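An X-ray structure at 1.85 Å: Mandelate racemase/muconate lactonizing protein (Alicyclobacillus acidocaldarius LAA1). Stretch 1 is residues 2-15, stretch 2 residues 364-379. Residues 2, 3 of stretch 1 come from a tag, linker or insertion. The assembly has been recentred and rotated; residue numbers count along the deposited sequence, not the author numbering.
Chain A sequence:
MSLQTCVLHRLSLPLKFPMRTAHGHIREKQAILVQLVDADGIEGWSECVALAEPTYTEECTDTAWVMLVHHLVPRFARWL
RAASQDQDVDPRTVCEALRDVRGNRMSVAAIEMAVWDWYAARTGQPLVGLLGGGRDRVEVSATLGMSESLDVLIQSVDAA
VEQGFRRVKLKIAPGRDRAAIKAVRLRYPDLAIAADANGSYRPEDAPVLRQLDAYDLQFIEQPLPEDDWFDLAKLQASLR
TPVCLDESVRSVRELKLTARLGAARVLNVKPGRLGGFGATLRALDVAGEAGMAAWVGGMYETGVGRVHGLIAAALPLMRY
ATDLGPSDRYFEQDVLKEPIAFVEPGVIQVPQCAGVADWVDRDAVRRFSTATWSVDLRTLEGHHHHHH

Stretch 1 2-15: SLQTCVLHRLSLPL
Stretch 2 (364-379) AVRRFSTATWSVDLRT

How do the two stretches run past each other? Residues 3-15 form one long strand, and residues 371-376 pair with it antiparallel, their axes 171° apart. Thr 5 faces Asp 376, Cys 6 faces Val 375, Val 7 faces Ser 374, Leu 8 faces Trp 373, His 9 faces Thr 372 and Arg 10 faces Ala 371. Paired amides and carbonyls close the ladder: Cys 6 N to Val 375 O is 3.1 Å and Val 375 N to Cys 6 O 2.8 Å; Leu 8 N to Trp 373 O is 2.8 Å and Trp 373 N to Leu 8 O 3.0 Å. Beyond the last pair at the low-numbered end, Leu 377 N still donates to Gln 4 O at 2.7 Å. Together the stretches bury 1105 Å².

What happens where the chain turns the corner at Thr 370? The register slips by one, so Leu 11 pairs with Ser 369, and this beta bulge centres on one carbonyl. Arg 10 O accepts from Thr 370 N at 2.6 Å and only weakly from Ala 371 N at 3.4 Å, while Arg 10 N donates to Ala 371 O at 2.9 Å. Thr 370, with phi/psi of -107/-12 and chi1 p, places OG1 3.0 Å from a water that donates weakly to Leu 11 O at 3.1 Å. Past the bulge, Ser 12 N reaches Phe 368 O at 2.8 Å, tying the strand to the residue that leads into the corner.

Which side chains fill the face carrying Cys 6, Leu 8, Val 375 and Trp 373? All four are buried, as apolar packing favours. Leu 8 (m, t) sets CD1 just 3.3 Å from Trp 373 CE3; Trp 373 has chi1 t and chi2 83°. Cys 6, chi1 t, has CB 4.1 Å from both Val 375 CG1 and Leu 377 CD2. Leu 377 (m, t) points toward the first strand, and its CD1 lies 4.2 Å from CB of Leu 3, a tag residue. Arg 10 starts on this face beside small Ala 371, CB to CB 3.9 Å, but its extended side chain (t, t, t, chi4 145°) leads away to partners elsewhere in the structure.

How is the helical segment held against the strand? It crosses at 85°, directing Val 365 and Phe 368 toward the strand. Val 365, chi1 t, lays CG1 over one face of the His 9 imidazole, 4.1 Å from the ring centroid; His 9 has chi1 m and chi2 -86°. Phe 368 (chi1 m, chi2 -39°) gives up 101 Å² to the strand: Leu 13 CG (m, p) sits 3.7 Å from its CD2, Pro 14 CD lies 3.7 Å from its CE1, and its CB is 4.1 Å from Leu 11 CG. Leu 11, with chi1 -91° between wells and chi2 p, also brings CD1 3.6 Å from Ser 369 OG. That hydroxyl, held by chi1 m, donates to Val 365 O at 2.8 Å, satisfying its polarity within its own stretch.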

# COMPACT_ATOMS: atom_id res chain seq x y z
N SER A 2 19.70 -10.05 -26.52
CA SER A 2 18.87 -9.37 -25.47
C SER A 2 18.47 -10.34 -24.33
O SER A 2 18.69 -11.54 -24.42
CB SER A 2 17.65 -8.72 -26.12
OG SER A 2 16.84 -9.70 -26.80
N LEU A 3 17.90 -9.78 -23.25
CA LEU A 3 17.28 -10.56 -22.16
C LEU A 3 16.20 -11.46 -22.75
O LEU A 3 15.34 -11.00 -23.51
CB LEU A 3 16.70 -9.58 -21.11
CG LEU A 3 17.72 -8.90 -20.21
CD1 LEU A 3 17.17 -7.63 -19.49
CD2 LEU A 3 18.29 -9.89 -19.17
N GLN A 4 16.29 -12.74 -22.46
CA GLN A 4 15.38 -13.73 -23.06
C GLN A 4 14.51 -14.50 -22.07
O GLN A 4 13.44 -14.99 -22.45
CB GLN A 4 16.12 -14.79 -23.89
CG GLN A 4 17.13 -14.28 -24.93
CD GLN A 4 16.48 -13.99 -26.27
OE1 GLN A 4 15.65 -14.76 -26.74
NE2 GLN A 4 16.85 -12.86 -26.88
N THR A 5 14.99 -14.71 -20.84
CA THR A 5 14.25 -15.48 -19.86
C THR A 5 14.27 -14.79 -18.47
O THR A 5 15.25 -14.16 -18.08
CB THR A 5 14.81 -16.94 -19.76
OG1 THR A 5 14.95 -17.49 -21.07
CG2 THR A 5 13.87 -17.85 -18.95
N CYS A 6 13.16 -14.94 -17.74
CA CYS A 6 13.08 -14.53 -16.31
C CYS A 6 12.68 -15.80 -15.59
O CYS A 6 11.73 -16.53 -16.03
CB CYS A 6 12.04 -13.43 -16.12
SG CYS A 6 11.72 -13.10 -14.40
N VAL A 7 13.41 -16.12 -14.52
CA VAL A 7 13.04 -17.23 -13.66
C VAL A 7 12.83 -16.68 -12.21
O VAL A 7 13.71 -16.05 -11.66
CB VAL A 7 14.16 -18.31 -13.59
CG1 VAL A 7 13.74 -19.45 -12.69
CG2 VAL A 7 14.55 -18.81 -15.03
N LEU A 8 11.68 -16.98 -11.63
CA LEU A 8 11.39 -16.62 -10.25
C LEU A 8 11.54 -17.83 -9.43
O LEU A 8 10.98 -18.90 -9.71
CB LEU A 8 9.96 -16.07 -10.11
CG LEU A 8 9.60 -14.95 -11.07
CD1 LEU A 8 8.09 -14.58 -10.97
CD2 LEU A 8 10.42 -13.80 -10.59
N HIS A 9 12.24 -17.66 -8.32
CA HIS A 9 12.46 -18.73 -7.44
C HIS A 9 11.85 -18.38 -6.10
O HIS A 9 12.27 -17.41 -5.48
CB HIS A 9 13.97 -18.85 -7.16
CG HIS A 9 14.79 -19.04 -8.40
ND1 HIS A 9 15.01 -20.29 -8.94
CD2 HIS A 9 15.43 -18.15 -9.20
CE1 HIS A 9 15.77 -20.17 -10.03
NE2 HIS A 9 16.02 -18.87 -10.22
N ARG A 10 10.95 -19.21 -5.61
CA ARG A 10 10.43 -19.10 -4.24
C ARG A 10 11.19 -20.02 -3.29
O ARG A 10 11.22 -21.25 -3.47
CB ARG A 10 8.91 -19.40 -4.18
CG ARG A 10 8.32 -18.77 -2.93
CD ARG A 10 6.84 -19.11 -2.89
NE ARG A 10 6.33 -18.73 -1.61
CZ ARG A 10 5.10 -18.27 -1.44
NH1 ARG A 10 4.70 -17.89 -0.23
NH2 ARG A 10 4.33 -18.16 -2.51
N LEU A 11 11.81 -19.42 -2.28
CA LEU A 11 12.73 -20.11 -1.44
C LEU A 11 12.20 -20.21 -0.02
O LEU A 11 11.44 -19.33 0.46
CB LEU A 11 14.08 -19.38 -1.42
CG LEU A 11 15.16 -19.76 -2.44
CD1 LEU A 11 14.69 -19.77 -3.85
CD2 LEU A 11 16.38 -18.87 -2.28
N SER A 12 12.60 -21.28 0.67
CA SER A 12 12.37 -21.38 2.10
C SER A 12 13.69 -21.79 2.74
O SER A 12 14.14 -22.90 2.49
CB SER A 12 11.32 -22.42 2.39
OG SER A 12 11.10 -22.45 3.80
N LEU A 13 14.32 -20.90 3.53
CA LEU A 13 15.66 -21.17 4.12
C LEU A 13 15.57 -21.45 5.63
O LEU A 13 15.08 -20.61 6.40
CB LEU A 13 16.62 -19.99 3.90
CG LEU A 13 17.32 -19.71 2.57
CD1 LEU A 13 16.31 -19.16 1.59
CD2 LEU A 13 18.41 -18.68 2.80
N PRO A 14 16.06 -22.60 6.09
CA PRO A 14 16.03 -22.77 7.53
C PRO A 14 16.93 -21.75 8.27
O PRO A 14 18.06 -21.46 7.84
CB PRO A 14 16.57 -24.18 7.74
CG PRO A 14 16.25 -24.88 6.48
CD PRO A 14 16.50 -23.83 5.41
N LEU A 15 16.40 -21.23 9.37
CA LEU A 15 17.11 -20.29 10.23
C LEU A 15 17.86 -21.05 11.33
O LEU A 15 17.38 -22.09 11.77
CB LEU A 15 16.10 -19.35 10.86
CG LEU A 15 15.35 -18.44 9.88
CD1 LEU A 15 14.07 -18.00 10.53
CD2 LEU A 15 16.19 -17.25 9.49
N ALA A 364 22.30 -24.56 -3.64
CA ALA A 364 21.55 -24.07 -2.49
C ALA A 364 20.22 -23.48 -2.98
O ALA A 364 19.16 -23.84 -2.45
CB ALA A 364 22.39 -23.07 -1.67
N VAL A 365 20.27 -22.65 -4.01
CA VAL A 365 19.04 -22.07 -4.54
C VAL A 365 18.05 -23.21 -4.87
O VAL A 365 16.84 -23.15 -4.53
CB VAL A 365 19.31 -21.16 -5.76
CG1 VAL A 365 17.98 -20.82 -6.52
CG2 VAL A 365 19.99 -19.91 -5.33
N ARG A 366 18.57 -24.25 -5.51
CA ARG A 366 17.72 -25.36 -5.92
C ARG A 366 17.15 -26.15 -4.75
O ARG A 366 15.93 -26.45 -4.75
CB ARG A 366 18.47 -26.27 -6.87
CG ARG A 366 18.27 -25.87 -8.30
CD ARG A 366 17.93 -27.13 -9.15
NE ARG A 366 18.52 -28.36 -8.57
CZ ARG A 366 18.21 -29.62 -8.90
NH1 ARG A 366 17.31 -29.89 -9.85
NH2 ARG A 366 18.82 -30.62 -8.27
N ARG A 367 17.97 -26.44 -3.74
CA ARG A 367 17.48 -27.18 -2.56
C ARG A 367 16.38 -26.42 -1.81
O ARG A 367 15.41 -27.04 -1.36
CB ARG A 367 18.60 -27.60 -1.60
CG ARG A 367 18.10 -28.31 -0.23
CD ARG A 367 17.40 -29.73 -0.42
NE ARG A 367 16.86 -30.30 0.84
CZ ARG A 367 15.65 -30.05 1.38
NH1 ARG A 367 14.80 -29.18 0.80
NH2 ARG A 367 15.29 -30.65 2.52
N PHE A 368 16.55 -25.09 -1.67
CA PHE A 368 15.65 -24.31 -0.86
C PHE A 368 14.36 -23.90 -1.62
O PHE A 368 13.44 -23.33 -1.00
CB PHE A 368 16.39 -23.05 -0.35
CG PHE A 368 17.55 -23.36 0.58
CD1 PHE A 368 17.46 -24.39 1.52
CD2 PHE A 368 18.70 -22.55 0.57
CE1 PHE A 368 18.50 -24.64 2.43
CE2 PHE A 368 19.76 -22.79 1.46
CZ PHE A 368 19.67 -23.83 2.40
N SER A 369 14.28 -24.23 -2.92
CA SER A 369 13.13 -23.84 -3.78
C SER A 369 11.81 -24.57 -3.47
O SER A 369 11.73 -25.79 -3.41
CB SER A 369 13.48 -23.97 -5.26
OG SER A 369 14.28 -22.86 -5.68
N THR A 370 10.75 -23.81 -3.22
CA THR A 370 9.46 -24.46 -2.98
C THR A 370 8.58 -24.25 -4.17
O THR A 370 7.50 -24.87 -4.29
CB THR A 370 8.71 -23.91 -1.78
OG1 THR A 370 8.46 -22.52 -1.97
CG2 THR A 370 9.47 -24.15 -0.50
N ALA A 371 9.02 -23.36 -5.05
CA ALA A 371 8.32 -23.10 -6.32
C ALA A 371 9.27 -22.42 -7.29
O ALA A 371 10.23 -21.67 -6.89
CB ALA A 371 7.05 -22.25 -6.10
N THR A 372 9.04 -22.65 -8.58
CA THR A 372 9.87 -22.06 -9.59
C THR A 372 9.02 -21.78 -10.84
O THR A 372 8.26 -22.69 -11.28
CB THR A 372 11.08 -23.00 -9.94
OG1 THR A 372 11.79 -23.34 -8.75
CG2 THR A 372 12.10 -22.36 -10.91
N TRP A 373 9.13 -20.56 -11.38
CA TRP A 373 8.38 -20.16 -12.56
C TRP A 373 9.31 -19.49 -13.57
O TRP A 373 10.01 -18.57 -13.22
CB TRP A 373 7.28 -19.19 -12.14
CG TRP A 373 6.44 -18.64 -13.26
CD1 TRP A 373 5.37 -19.24 -13.86
CD2 TRP A 373 6.58 -17.35 -13.86
NE1 TRP A 373 4.85 -18.40 -14.82
CE2 TRP A 373 5.56 -17.22 -14.81
CE3 TRP A 373 7.48 -16.27 -13.68
CZ2 TRP A 373 5.41 -16.08 -15.60
CZ3 TRP A 373 7.33 -15.14 -14.44
CH2 TRP A 373 6.29 -15.05 -15.40
N SER A 374 9.28 -19.95 -14.82
CA SER A 374 10.16 -19.42 -15.87
C SER A 374 9.34 -18.93 -17.00
O SER A 374 8.28 -19.53 -17.34
CB SER A 374 11.06 -20.49 -16.43
OG SER A 374 11.74 -21.11 -15.35
N VAL A 375 9.80 -17.86 -17.61
CA VAL A 375 9.07 -17.36 -18.75
C VAL A 375 9.99 -16.89 -19.87
O VAL A 375 11.00 -16.20 -19.62
CB VAL A 375 8.08 -16.25 -18.32
CG1 VAL A 375 8.78 -14.92 -18.01
CG2 VAL A 375 6.94 -16.09 -19.33
N ASP A 376 9.63 -17.29 -21.09
CA ASP A 376 10.24 -16.78 -22.30
C ASP A 376 9.82 -15.32 -22.37
O ASP A 376 8.62 -15.01 -22.45
CB ASP A 376 9.74 -17.56 -23.51
CG ASP A 376 10.49 -17.23 -24.77
OD1 ASP A 376 10.74 -16.01 -25.07
OD2 ASP A 376 10.85 -18.19 -25.49
N LEU A 377 10.79 -14.42 -22.34
CA LEU A 377 10.46 -13.00 -22.29
C LEU A 377 9.96 -12.49 -23.62
O LEU A 377 9.21 -11.52 -23.63
CB LEU A 377 11.60 -12.16 -21.74
CG LEU A 377 11.81 -12.22 -20.23
CD1 LEU A 377 13.13 -11.48 -19.90
CD2 LEU A 377 10.61 -11.59 -19.46
N ARG A 378 10.35 -13.14 -24.73
CA ARG A 378 9.92 -12.70 -26.10
C ARG A 378 8.49 -13.10 -26.49
O ARG A 378 7.77 -12.33 -27.16
CB ARG A 378 10.94 -13.08 -27.21
CG ARG A 378 12.44 -13.10 -26.76
CD ARG A 378 13.15 -11.72 -26.53
NE ARG A 378 13.12 -10.85 -27.72
CZ ARG A 378 12.21 -9.89 -27.92
NH1 ARG A 378 12.23 -9.17 -29.04
NH2 ARG A 378 11.27 -9.66 -27.01
N THR A 379 8.07 -14.29 -26.06
CA THR A 379 6.73 -14.79 -26.30
C THR A 379 5.76 -14.49 -25.15
O THR A 379 4.72 -13.89 -25.38
CB THR A 379 6.73 -16.30 -26.67
OG1 THR A 379 7.23 -17.08 -25.57
CG2 THR A 379 7.60 -16.55 -27.91
O HOH W 1 8.68 -20.62 0.28